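Long-range contacts in proliferating cell nuclear antigen (Entamoeba histolytica, PDB 3P91), which probably encircles DNA as a three-subunit ring that raises the processivity of DNA polymerase delta during replication: residues A[18-23]-A[222-227]; A[26-31]-A[45-50]; A[133-138]-A[235-240]; A[138-143]-A[227-232]; A[216-221]-A[249-254]. One frame throughout, in Å; residues are numbered along the deposited sequence.

How the contacts relate
Contacts 1 and 5 are buried near the middle of the chain and adjoin one another, Ser23 and Leu224 of the first packing on Ser221 and Leu249 of the second. Contact 1 joins the N-terminal and C-terminal halves through aliphatic groups, whereas contact 5 sets a helix on the sheet by stacking two phenylalanines. Contact 2, partly buried, relies on one firm backbone bond and two weak amide bonds beside a turn, and its Thr27 reaches the phenylalanines of contact 5. Contact 4 is a ladder of backbone hydrogen bonds in the long sheet. Contact 3, at the surface, is mostly apolar; it shares Asp138 with contact 4 and its strand lies between those of contacts 4 and 5.

Contact 1 (A[18-23]-A[222-227]); sequences KRVVES and APLADN
The guanidinium of Arg19 has the carbonyl oxygen of Pro223 for a neighbour, set obliquely to its plane, and the methylene that precedes it comes closer still, CD of Arg19 lying 3.8 Å from O of Pro223. A second flat group, the peptide carbonyl of Arg19, is gripped from both of its faces: OG and N of Ser23 approach O of Arg19 from opposite sides of the carbonyl plane. The hydroxyl bond is short, with OG of Ser23 2.7 Å from O of Arg19 and tilted 32° from that plane. A chi1 of -52° puts OG beside the backbone N of Ser23, on the side from which it reaches O of Arg19. Leu224 and Pro223, packing on Arg19, Val20 and Ser23, set the 3-10 turn that follows helix 212-218 of the C-terminal region against helix 14-25 of the N-terminal region. In PCNA rings the helices of both regions line the central hole, and these two probably do so here. Leu224 meets the helix with its forked end. Its CD2 lies 3.9 Å from CB of Arg19 and equally near CG2 of Val20, while CD1 and CG both lie 3.9 Å from OG of Ser23. Beyond them Leu249 of strand 247-253 packs on both Ser23 and Leu224. Arg19 and Pro223 form the exposed margin, where CG of Arg19 passes 4.3 Å from CB of Pro223.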
# COMPACT_ATOMS: atom_id res chain seq x y z
N LYS A 18 -6.75 -17.83 12.44
CA LYS A 18 -6.18 -17.06 11.35
C LYS A 18 -4.77 -16.61 11.69
O LYS A 18 -3.86 -16.70 10.88
CB LYS A 18 -7.05 -15.84 11.05
CG LYS A 18 -8.47 -16.20 10.61
CD LYS A 18 -9.34 -14.97 10.40
CE LYS A 18 -8.85 -14.15 9.23
NZ LYS A 18 -9.87 -13.14 8.86
N ARG A 19 -4.60 -16.12 12.91
CA ARG A 19 -3.30 -15.68 13.39
C ARG A 19 -2.32 -16.84 13.52
O ARG A 19 -1.15 -16.72 13.19
CB ARG A 19 -3.46 -14.98 14.73
CG ARG A 19 -4.22 -13.71 14.59
CD ARG A 19 -4.63 -13.13 15.92
NE ARG A 19 -5.20 -11.81 15.71
CZ ARG A 19 -5.84 -11.11 16.64
NH1 ARG A 19 -6.00 -11.62 17.86
NH2 ARG A 19 -6.33 -9.91 16.34
N VAL A 20 -2.82 -17.98 14.00
CA VAL A 20 -2.02 -19.18 14.08
C VAL A 20 -1.45 -19.53 12.71
O VAL A 20 -0.24 -19.71 12.55
CB VAL A 20 -2.86 -20.35 14.61
CG1 VAL A 20 -2.24 -21.69 14.25
CG2 VAL A 20 -3.06 -20.21 16.10
N VAL A 21 -2.33 -19.60 11.72
CA VAL A 21 -1.95 -19.99 10.37
C VAL A 21 -0.98 -19.03 9.66
O VAL A 21 -0.12 -19.47 8.90
CB VAL A 21 -3.20 -20.27 9.51
CG1 VAL A 21 -2.83 -20.49 8.06
CG2 VAL A 21 -3.93 -21.47 10.06
N GLU A 22 -1.12 -17.73 9.89
CA GLU A 22 -0.14 -16.77 9.39
C GLU A 22 1.24 -17.00 10.00
O GLU A 22 2.23 -17.18 9.30
CB GLU A 22 -0.58 -15.34 9.69
CG GLU A 22 -1.69 -14.88 8.80
CD GLU A 22 -1.46 -15.33 7.38
OE1 GLU A 22 -2.30 -16.12 6.87
OE2 GLU A 22 -0.45 -14.92 6.77
N SER A 23 1.28 -16.99 11.32
CA SER A 23 2.50 -17.21 12.05
C SER A 23 3.16 -18.49 11.58
O SER A 23 4.36 -18.53 11.34
CB SER A 23 2.19 -17.30 13.54
OG SER A 23 1.43 -16.18 13.94
N ALA A 222 4.02 -12.26 16.30
CA ALA A 222 3.60 -11.26 17.28
C ALA A 222 2.09 -11.17 17.49
O ALA A 222 1.63 -11.05 18.62
CB ALA A 222 4.18 -9.89 16.92
N PRO A 223 1.30 -11.21 16.41
CA PRO A 223 -0.15 -11.12 16.54
C PRO A 223 -0.77 -12.09 17.55
O PRO A 223 -1.85 -11.83 18.08
CB PRO A 223 -0.64 -11.45 15.13
CG PRO A 223 0.45 -10.97 14.25
CD PRO A 223 1.72 -11.27 15.00
N LEU A 224 -0.09 -13.19 17.84
CA LEU A 224 -0.63 -14.20 18.74
C LEU A 224 -0.67 -13.77 20.19
O LEU A 224 -1.42 -14.32 20.99
CB LEU A 224 0.15 -15.51 18.63
CG LEU A 224 -0.21 -16.45 17.49
CD1 LEU A 224 0.76 -17.61 17.49
CD2 LEU A 224 -1.63 -16.95 17.62
N ALA A 225 0.15 -12.79 20.54
CA ALA A 225 0.36 -12.48 21.94
C ALA A 225 0.96 -11.11 22.09
O ALA A 225 1.81 -10.72 21.31
CB ALA A 225 1.27 -13.51 22.55
N ASP A 226 0.53 -10.38 23.12
CA ASP A 226 1.03 -9.02 23.36
C ASP A 226 2.54 -8.98 23.56
O ASP A 226 3.22 -8.08 23.04
CB ASP A 226 0.33 -8.39 24.56
CG ASP A 226 -1.02 -7.79 24.20
OD1 ASP A 226 -1.09 -7.04 23.20
OD2 ASP A 226 -2.00 -8.06 24.92
N ASN A 227 3.05 -9.95 24.31
CA ASN A 227 4.47 -10.07 24.58
C ASN A 227 5.09 -11.32 23.96
O ASN A 227 4.39 -12.29 23.68
CB ASN A 227 4.71 -10.06 26.09
CG ASN A 227 4.43 -8.70 26.72
OD1 ASN A 227 4.82 -7.67 26.19
ND2 ASN A 227 3.75 -8.71 27.85

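Contact 2 (A[26-31]-A[45-50]); sequences STIDKT and MDNSHV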
# COMPACT_ATOMS: atom_id res chain seq x y z
N SER A 26 4.78 -18.60 7.79
CA SER A 26 6.04 -17.89 7.63
C SER A 26 7.25 -18.79 7.85
O SER A 26 8.35 -18.49 7.38
CB SER A 26 6.11 -16.70 8.60
OG SER A 26 5.11 -15.73 8.31
N THR A 27 7.07 -19.90 8.57
CA THR A 27 8.20 -20.76 8.90
C THR A 27 8.10 -22.17 8.34
O THR A 27 9.09 -22.89 8.25
CB THR A 27 8.40 -20.83 10.42
OG1 THR A 27 7.27 -21.49 11.00
CG2 THR A 27 8.52 -19.42 11.01
N ILE A 28 6.89 -22.58 7.96
CA ILE A 28 6.67 -23.89 7.37
C ILE A 28 5.49 -23.83 6.41
O ILE A 28 4.52 -23.12 6.66
CB ILE A 28 6.50 -25.01 8.46
CG1 ILE A 28 6.24 -26.37 7.83
CG2 ILE A 28 5.40 -24.66 9.45
CD1 ILE A 28 7.48 -27.03 7.27
N ASP A 29 5.59 -24.57 5.30
CA ASP A 29 4.60 -24.52 4.22
C ASP A 29 3.49 -25.58 4.32
O ASP A 29 2.31 -25.27 4.23
CB ASP A 29 5.28 -24.63 2.85
CG ASP A 29 6.19 -23.44 2.53
OD1 ASP A 29 7.12 -23.63 1.72
OD2 ASP A 29 5.97 -22.33 3.07
N LYS A 30 3.89 -26.83 4.47
CA LYS A 30 2.93 -27.90 4.68
C LYS A 30 3.21 -28.56 6.02
O LYS A 30 4.36 -28.77 6.38
CB LYS A 30 3.03 -28.93 3.55
CG LYS A 30 2.82 -28.35 2.17
CD LYS A 30 3.27 -29.32 1.10
CE LYS A 30 3.31 -28.65 -0.27
NZ LYS A 30 3.91 -29.54 -1.31
N THR A 31 2.16 -28.87 6.77
CA THR A 31 2.37 -29.51 8.06
C THR A 31 1.16 -30.32 8.50
O THR A 31 0.04 -30.09 8.05
CB THR A 31 2.77 -28.50 9.15
OG1 THR A 31 3.27 -29.20 10.30
CG2 THR A 31 1.60 -27.63 9.56
N MET A 45 9.85 -29.51 12.02
CA MET A 45 10.95 -28.61 11.69
C MET A 45 10.49 -27.55 10.72
O MET A 45 9.54 -27.75 9.97
CB MET A 45 12.10 -29.39 11.05
CG MET A 45 12.70 -30.43 11.97
SD MET A 45 14.19 -31.14 11.28
CE MET A 45 13.57 -31.80 9.74
N ASP A 46 11.17 -26.41 10.75
CA ASP A 46 10.89 -25.34 9.79
C ASP A 46 11.23 -25.82 8.39
O ASP A 46 11.80 -26.89 8.21
CB ASP A 46 11.73 -24.11 10.12
CG ASP A 46 13.16 -24.25 9.66
OD1 ASP A 46 13.67 -23.30 9.04
OD2 ASP A 46 13.78 -25.30 9.91
N ASN A 47 10.90 -25.01 7.40
CA ASN A 47 11.24 -25.28 6.01
C ASN A 47 12.69 -25.69 5.78
O ASN A 47 12.97 -26.61 5.02
CB ASN A 47 10.93 -24.05 5.15
CG ASN A 47 9.48 -23.99 4.73
OD1 ASN A 47 8.89 -25.00 4.37
ND2 ASN A 47 8.90 -22.80 4.78
N SER A 48 13.62 -24.98 6.43
CA SER A 48 15.04 -25.22 6.23
C SER A 48 15.60 -26.39 7.03
O SER A 48 16.78 -26.70 6.92
CB SER A 48 15.83 -23.97 6.57
OG SER A 48 15.39 -22.89 5.80
N HIS A 49 14.75 -27.03 7.83
CA HIS A 49 15.22 -28.11 8.67
C HIS A 49 16.34 -27.59 9.52
O HIS A 49 17.42 -28.17 9.56
CB HIS A 49 15.71 -29.26 7.80
CG HIS A 49 14.62 -29.99 7.11
ND1 HIS A 49 13.31 -29.54 7.10
CD2 HIS A 49 14.61 -31.15 6.41
CE1 HIS A 49 12.56 -30.38 6.42
NE2 HIS A 49 13.32 -31.37 5.99
N VAL A 50 16.08 -26.48 10.18
CA VAL A 50 17.08 -25.77 10.96
C VAL A 50 16.56 -25.55 12.36
O VAL A 50 17.33 -25.44 13.32
CB VAL A 50 17.42 -24.41 10.31
CG1 VAL A 50 17.83 -23.41 11.36
CG2 VAL A 50 18.50 -24.57 9.26
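Thr27, Ile28 and Asp29 meet Met45, Asp46 and Asn47 in a mainly polar contact between two connections of the N-terminal region: the one leading from helix 14-25 into strand 30-36, and the one joining the antiparallel strands 39-45 and 52-57. The second connection holds a type I beta turn from Asp46 to His49. In other PCNAs the corresponding loop flanks the pocket that receives PIP-box peptides, and it probably does so here. The firm bond across the contact is between backbones, N of Asn47 lying 2.9 Å from O of Thr27 with an N-H...O angle of 165°. The amide of Asn47 adds two weak bonds to Asp29: its ND2 donates to OD2 over 3.4 Å, and OD1 of Asn47 accepts weakly from N of Asp29. Carboxylate and amide are turned 54° apart. Ile28 adds van der Waals packing against polar backbone: its CG1 is anti to the backbone N (chi1 179°), and CD1 beyond it lies 3.5 Å from O of Met45. Within the loop, the Asp46 carboxylate accepts from N of Val50, 2.6 Å from OD2, through the syn lone pair, and also from N of Ser51. O of Asp46 takes both N and ND1 of His49; ND1 is 3.2 Å away with the oxygen in the ring plane, while CE of Met45 sits over the centre of that imidazole.

Contact 3 (A[133-138]-A[235-240]); sequences PELQSD and QAPLIM
Pro133 and Leu135 carry the apolar packing against Ala236, Pro237 and Ile239. The two proline rings lie alongside each other, pointing opposite ways, with CG of Pro133 3.6 Å from CG of Pro237. Leu135 points toward segment 235-240, and its isobutyl group divides its methyls between two sites: CD1 rests 3.5 Å from CB of Ala236 and 3.9 Å from CD of Pro237, while CD2 makes a looser touch with CD1 of Ile239 at 4.4 Å. The one approach to a polar atom is also made by this leucine, whose CD1 lies 3.3 Å from O of Pro237. Segment 133-138 is the end of the long connection between strand 114-121 and strand 139-144; in other PCNAs the corresponding part borders the pocket for PIP-box peptides, and here it probably does so together with Pro237, just before strand 238-244. Pro133 and Leu135 both touch Tyr252 of strand 247-253, the neighbour of strand 238-244. Leu238 points away from the contact, and its side chain packs on Leu230 and Leu232 of strand 227-232, on the other side of strand 238-244, while Asp138 leads on into strand 139-144.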
# COMPACT_ATOMS: atom_id res chain seq x y z
N PRO A 133 13.96 -30.19 22.33
CA PRO A 133 15.22 -30.38 23.04
C PRO A 133 15.06 -30.19 24.54
O PRO A 133 14.04 -29.66 24.99
CB PRO A 133 16.11 -29.28 22.46
CG PRO A 133 15.17 -28.24 22.01
CD PRO A 133 13.95 -28.95 21.54
N GLU A 134 16.05 -30.63 25.32
CA GLU A 134 16.07 -30.37 26.75
C GLU A 134 16.83 -29.08 26.98
O GLU A 134 17.86 -28.85 26.35
CB GLU A 134 16.71 -31.53 27.52
CG GLU A 134 15.94 -32.83 27.44
CD GLU A 134 14.56 -32.73 28.10
OE1 GLU A 134 13.57 -33.15 27.47
OE2 GLU A 134 14.47 -32.23 29.24
N LEU A 135 16.33 -28.26 27.89
CA LEU A 135 16.90 -26.95 28.17
C LEU A 135 16.96 -26.64 29.65
O LEU A 135 16.14 -27.09 30.44
CB LEU A 135 16.06 -25.83 27.54
CG LEU A 135 16.03 -25.56 26.03
CD1 LEU A 135 17.40 -25.74 25.44
CD2 LEU A 135 15.01 -26.44 25.34
N GLN A 136 17.94 -25.82 30.01
CA GLN A 136 17.87 -25.06 31.24
C GLN A 136 18.48 -23.72 30.93
O GLN A 136 19.69 -23.58 30.81
CB GLN A 136 18.60 -25.75 32.39
CG GLN A 136 20.04 -26.02 32.14
CD GLN A 136 20.73 -26.51 33.38
OE1 GLN A 136 20.09 -26.73 34.41
NE2 GLN A 136 22.04 -26.69 33.29
N SER A 137 17.62 -22.72 30.78
CA SER A 137 18.04 -21.42 30.26
C SER A 137 18.72 -20.56 31.32
O SER A 137 18.45 -20.69 32.51
CB SER A 137 16.86 -20.69 29.62
OG SER A 137 15.77 -20.59 30.52
N ASP A 138 19.60 -19.67 30.86
CA ASP A 138 20.34 -18.75 31.73
C ASP A 138 19.53 -17.50 32.04
O ASP A 138 19.68 -16.90 33.10
CB ASP A 138 21.66 -18.35 31.07
CG ASP A 138 22.66 -19.49 31.02
OD1 ASP A 138 23.44 -19.55 30.03
OD2 ASP A 138 22.69 -20.31 31.97
N GLN A 235 24.62 -22.20 24.98
CA GLN A 235 25.00 -23.33 24.13
C GLN A 235 23.82 -24.12 23.57
O GLN A 235 23.94 -24.76 22.52
CB GLN A 235 25.95 -24.29 24.87
CG GLN A 235 27.39 -23.82 24.94
CD GLN A 235 27.58 -22.67 25.89
OE1 GLN A 235 27.18 -22.74 27.06
NE2 GLN A 235 28.18 -21.58 25.40
N ALA A 236 22.69 -24.09 24.28
CA ALA A 236 21.49 -24.83 23.90
C ALA A 236 20.46 -23.93 23.20
O ALA A 236 20.48 -22.71 23.38
CB ALA A 236 20.87 -25.49 25.15
N PRO A 237 19.55 -24.52 22.41
CA PRO A 237 18.60 -23.73 21.62
C PRO A 237 17.77 -22.72 22.41
O PRO A 237 17.30 -23.00 23.52
CB PRO A 237 17.69 -24.78 20.96
CG PRO A 237 18.06 -26.08 21.55
CD PRO A 237 19.46 -25.95 22.08
N LEU A 238 17.62 -21.54 21.83
CA LEU A 238 16.74 -20.52 22.34
C LEU A 238 15.29 -20.95 22.16
O LEU A 238 14.97 -21.72 21.25
CB LEU A 238 16.99 -19.22 21.59
CG LEU A 238 15.96 -18.10 21.67
CD1 LEU A 238 16.15 -17.24 22.90
CD2 LEU A 238 16.01 -17.27 20.42
N ILE A 239 14.41 -20.44 23.02
CA ILE A 239 12.97 -20.59 22.82
C ILE A 239 12.35 -19.22 22.62
O ILE A 239 12.60 -18.29 23.37
CB ILE A 239 12.29 -21.22 24.04
CG1 ILE A 239 13.12 -22.35 24.61
CG2 ILE A 239 10.90 -21.73 23.68
CD1 ILE A 239 12.56 -22.87 25.89
N MET A 240 11.52 -19.11 21.58
CA MET A 240 10.72 -17.92 21.40
C MET A 240 9.27 -18.35 21.50
O MET A 240 8.77 -19.05 20.64
CB MET A 240 11.01 -17.27 20.05
CG MET A 240 10.46 -15.86 19.89
SD MET A 240 10.79 -15.19 18.24
CE MET A 240 12.57 -15.11 18.27

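Contact 4 (A[138-143]-A[227-232]); sequences DAIITL and NVKLSL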
# COMPACT_ATOMS: atom_id res chain seq x y z
N ASP A 138 19.60 -19.67 30.86
CA ASP A 138 20.34 -18.75 31.73
C ASP A 138 19.53 -17.50 32.04
O ASP A 138 19.68 -16.90 33.10
CB ASP A 138 21.66 -18.35 31.07
CG ASP A 138 22.66 -19.49 31.02
OD1 ASP A 138 23.44 -19.55 30.03
OD2 ASP A 138 22.69 -20.31 31.97
N ALA A 139 18.67 -17.11 31.11
CA ALA A 139 17.81 -15.95 31.29
C ALA A 139 16.54 -16.08 30.47
O ALA A 139 16.55 -16.65 29.37
CB ALA A 139 18.55 -14.67 30.92
N ILE A 140 15.45 -15.55 31.00
CA ILE A 140 14.17 -15.56 30.31
C ILE A 140 13.66 -14.14 30.13
O ILE A 140 13.36 -13.45 31.10
CB ILE A 140 13.11 -16.38 31.07
CG1 ILE A 140 13.55 -17.84 31.15
CG2 ILE A 140 11.78 -16.28 30.38
CD1 ILE A 140 12.70 -18.66 32.08
N ILE A 141 13.57 -13.71 28.88
CA ILE A 141 13.22 -12.34 28.59
C ILE A 141 11.80 -12.20 28.08
O ILE A 141 11.37 -12.95 27.21
CB ILE A 141 14.16 -11.77 27.54
CG1 ILE A 141 15.59 -11.85 28.04
CG2 ILE A 141 13.76 -10.36 27.21
CD1 ILE A 141 16.61 -11.67 26.97
N THR A 142 11.09 -11.23 28.63
CA THR A 142 9.73 -10.94 28.20
C THR A 142 9.66 -9.49 27.77
O THR A 142 10.19 -8.61 28.44
CB THR A 142 8.72 -11.19 29.32
OG1 THR A 142 8.73 -12.59 29.67
CG2 THR A 142 7.33 -10.78 28.87
N LEU A 143 9.00 -9.26 26.64
CA LEU A 143 9.07 -7.98 25.98
C LEU A 143 7.91 -7.89 25.02
O LEU A 143 7.44 -8.91 24.53
CB LEU A 143 10.39 -7.93 25.21
CG LEU A 143 10.38 -7.11 23.93
CD1 LEU A 143 10.21 -5.62 24.21
CD2 LEU A 143 11.66 -7.38 23.17
N ASN A 227 3.05 -9.95 24.31
CA ASN A 227 4.47 -10.07 24.58
C ASN A 227 5.09 -11.32 23.96
O ASN A 227 4.39 -12.29 23.68
CB ASN A 227 4.71 -10.06 26.09
CG ASN A 227 4.43 -8.70 26.72
OD1 ASN A 227 4.82 -7.67 26.19
ND2 ASN A 227 3.75 -8.71 27.85
N VAL A 228 6.40 -11.29 23.74
CA VAL A 228 7.13 -12.48 23.32
C VAL A 228 8.08 -12.91 24.43
O VAL A 228 8.68 -12.07 25.09
CB VAL A 228 7.94 -12.24 22.03
CG1 VAL A 228 8.92 -11.10 22.22
CG2 VAL A 228 8.66 -13.51 21.60
N LYS A 229 8.21 -14.22 24.64
CA LYS A 229 9.14 -14.71 25.64
C LYS A 229 10.30 -15.48 25.03
O LYS A 229 10.12 -16.50 24.38
CB LYS A 229 8.44 -15.57 26.69
CG LYS A 229 9.24 -15.70 27.97
CD LYS A 229 8.57 -16.60 28.96
CE LYS A 229 8.69 -18.04 28.55
NZ LYS A 229 8.28 -18.96 29.65
N LEU A 230 11.51 -14.96 25.25
CA LEU A 230 12.71 -15.59 24.76
C LEU A 230 13.45 -16.23 25.92
O LEU A 230 13.89 -15.55 26.85
CB LEU A 230 13.62 -14.56 24.11
CG LEU A 230 13.11 -13.64 23.00
CD1 LEU A 230 11.95 -12.78 23.47
CD2 LEU A 230 14.25 -12.76 22.51
N SER A 231 13.59 -17.55 25.87
CA SER A 231 14.36 -18.27 26.86
C SER A 231 15.75 -18.51 26.31
O SER A 231 15.93 -19.22 25.33
CB SER A 231 13.68 -19.58 27.20
OG SER A 231 12.45 -19.34 27.84
N LEU A 232 16.74 -17.91 26.97
CA LEU A 232 18.08 -17.77 26.43
C LEU A 232 19.14 -18.64 27.12
O LEU A 232 19.27 -18.62 28.34
CB LEU A 232 18.48 -16.30 26.50
CG LEU A 232 19.72 -15.79 25.77
CD1 LEU A 232 19.70 -16.24 24.32
CD2 LEU A 232 19.78 -14.27 25.85
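The carbonyl oxygen of Leu232 is gripped by two successive backbone amides, N of Asp138 at 2.7 Å and N of Ala139 at 3.2 Å. Two residues thus face one, a classic beta bulge that opens the pairing of strands 139-143 and 227-232. Beyond it the hydrogen-bonded pair of Ile141 with Leu230 is regular, N of Ile141 donating to O of Leu230 with an N-H...O angle of 174°. The pair of Leu143 with Val228 is more open, although its return bond is short, N of Val228 lying 2.7 Å from O of Leu143. The strands run antiparallel, 164° apart, within the long sheet that in PCNA forms the outer side of the ring. On the face bearing Ala139, Ile141, Leu143, Val228, Leu230 and Leu232 the side chains are buried; CD1 of Ile141 lies 4.3 Å from CD2 of Leu232, and Phe148 of helix 145-158 packs on Leu143, Val228 and Leu230. The other face bears Ile140, Thr142, Lys229 and Ser231. There CG2 of Ile140 rests on Lys229, 3.5 Å from its CD, while OG1 of Thr142 comes 3.6 Å from CG of the same lysine. The lysine chain then bends (chi3 74°, placing CE), and its NZ makes a long, weak ion pair with Glu241.

Contact 5 (A[216-221]-A[249-254]); sequences SEFAKS and LKFYLA
Phe218 and Phe251 both hold CG beside the backbone N, anti to the carbonyl carbon, with chi1 of -68° in Phe218 and -58° in Phe251, and their rings meet at the interface of helix and strand. They form an offset stack, planes 18° apart and centroids 4.3 Å apart. The closest atoms are CD1 of Phe218 and CD1 of Phe251 at 3.4 Å, each over a face of the other ring. The offset brings each CB over the partner's face as well, giving two reciprocal CH-pi contacts; CB of Phe251 is 3.8 Å from the centroid of the Phe218 ring and CB of Phe218 is 4.2 Å from that of Phe251. At the edge of the Phe218 ring CB of Leu253 comes to 4.1 Å from CE2. At the edge of the Phe251 ring, near its plane, lies the hydroxyl of Ser221, whose OG is 3.5 Å from CZ and 3.5 Å from CD2 of Leu249. The backbone N of Ser221 donates to O of Phe218. The stacked rings seat helix 212-218 on strand 247-253, in the helix-on-sheet layering of PCNA domains. Phe218 touches Met240 of the adjacent strand 238-244 and Thr27 from the N-terminal region, Leu249 packs on Val53 and Leu55 of strand 52-57, and Ala219 packs on Phe148 and Thr152 of helix 145-158.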
# COMPACT_ATOMS: atom_id res chain seq x y z
N SER A 216 13.83 -13.37 12.64
CA SER A 216 12.97 -12.37 12.02
C SER A 216 11.68 -12.97 11.44
O SER A 216 10.64 -12.30 11.43
CB SER A 216 13.74 -11.60 10.95
OG SER A 216 13.88 -12.37 9.77
N GLU A 217 11.74 -14.22 10.97
CA GLU A 217 10.53 -14.91 10.50
C GLU A 217 9.69 -15.35 11.70
O GLU A 217 8.47 -15.29 11.67
CB GLU A 217 10.89 -16.11 9.62
N PHE A 218 10.36 -15.79 12.76
CA PHE A 218 9.68 -16.21 13.97
C PHE A 218 8.95 -15.04 14.58
O PHE A 218 7.83 -15.19 15.06
CB PHE A 218 10.69 -16.73 15.00
CG PHE A 218 11.36 -18.01 14.62
CD1 PHE A 218 10.89 -18.78 13.57
CD2 PHE A 218 12.46 -18.47 15.34
CE1 PHE A 218 11.51 -19.97 13.22
CE2 PHE A 218 13.09 -19.66 14.99
CZ PHE A 218 12.61 -20.40 13.93
N ALA A 219 9.61 -13.89 14.58
CA ALA A 219 9.11 -12.70 15.25
C ALA A 219 7.76 -12.26 14.70
O ALA A 219 7.01 -11.57 15.39
CB ALA A 219 10.11 -11.57 15.12
N LYS A 220 7.47 -12.66 13.47
CA LYS A 220 6.23 -12.27 12.82
C LYS A 220 5.01 -12.94 13.44
O LYS A 220 3.89 -12.74 12.98
CB LYS A 220 6.28 -12.61 11.33
CG LYS A 220 7.37 -11.89 10.58
CD LYS A 220 7.43 -12.40 9.15
CE LYS A 220 8.62 -11.82 8.41
NZ LYS A 220 8.74 -12.39 7.04
N SER A 221 5.23 -13.75 14.47
CA SER A 221 4.13 -14.41 15.18
C SER A 221 3.53 -13.49 16.24
O SER A 221 2.64 -13.90 16.99
CB SER A 221 4.62 -15.71 15.82
OG SER A 221 5.06 -16.61 14.83
N LEU A 249 2.50 -20.92 21.11
CA LEU A 249 3.31 -21.22 19.96
C LEU A 249 4.76 -21.08 20.37
O LEU A 249 5.12 -20.12 21.05
CB LEU A 249 2.99 -20.24 18.83
CG LEU A 249 3.85 -20.37 17.58
CD1 LEU A 249 3.67 -21.73 16.94
CD2 LEU A 249 3.54 -19.26 16.58
N LYS A 250 5.60 -22.03 20.00
CA LYS A 250 7.00 -21.97 20.38
C LYS A 250 7.92 -22.35 19.25
O LYS A 250 7.60 -23.23 18.45
CB LYS A 250 7.29 -22.87 21.58
CG LYS A 250 6.66 -22.42 22.86
CD LYS A 250 6.83 -23.51 23.87
CE LYS A 250 6.22 -23.16 25.20
NZ LYS A 250 6.38 -24.33 26.10
N PHE A 251 9.07 -21.69 19.20
CA PHE A 251 10.11 -22.01 18.25
C PHE A 251 11.38 -22.35 19.00
O PHE A 251 11.66 -21.75 20.04
CB PHE A 251 10.38 -20.83 17.34
CG PHE A 251 9.19 -20.37 16.60
CD1 PHE A 251 8.92 -20.86 15.34
CD2 PHE A 251 8.35 -19.42 17.14
CE1 PHE A 251 7.82 -20.43 14.64
CE2 PHE A 251 7.25 -18.99 16.45
CZ PHE A 251 6.98 -19.49 15.19
N TYR A 252 12.14 -23.29 18.45
CA TYR A 252 13.40 -23.71 19.05
C TYR A 252 14.52 -23.53 18.05
O TYR A 252 14.48 -24.11 16.97
CB TYR A 252 13.34 -25.17 19.47
CG TYR A 252 12.32 -25.46 20.54
CD1 TYR A 252 12.71 -25.63 21.85
CD2 TYR A 252 10.96 -25.56 20.23
CE1 TYR A 252 11.79 -25.89 22.84
CE2 TYR A 252 10.03 -25.82 21.22
CZ TYR A 252 10.46 -25.99 22.52
OH TYR A 252 9.56 -26.26 23.53
N LEU A 253 15.51 -22.72 18.42
CA LEU A 253 16.61 -22.42 17.52
C LEU A 253 17.97 -22.51 18.22
O LEU A 253 18.21 -21.85 19.23
CB LEU A 253 16.42 -21.05 16.88
CG LEU A 253 17.49 -20.68 15.85
CD1 LEU A 253 17.42 -21.60 14.64
CD2 LEU A 253 17.35 -19.22 15.44
N ALA A 254 18.85 -23.33 17.67
CA ALA A 254 20.17 -23.51 18.23
C ALA A 254 21.10 -22.34 17.90
O ALA A 254 21.07 -21.80 16.79
CB ALA A 254 20.77 -24.82 17.73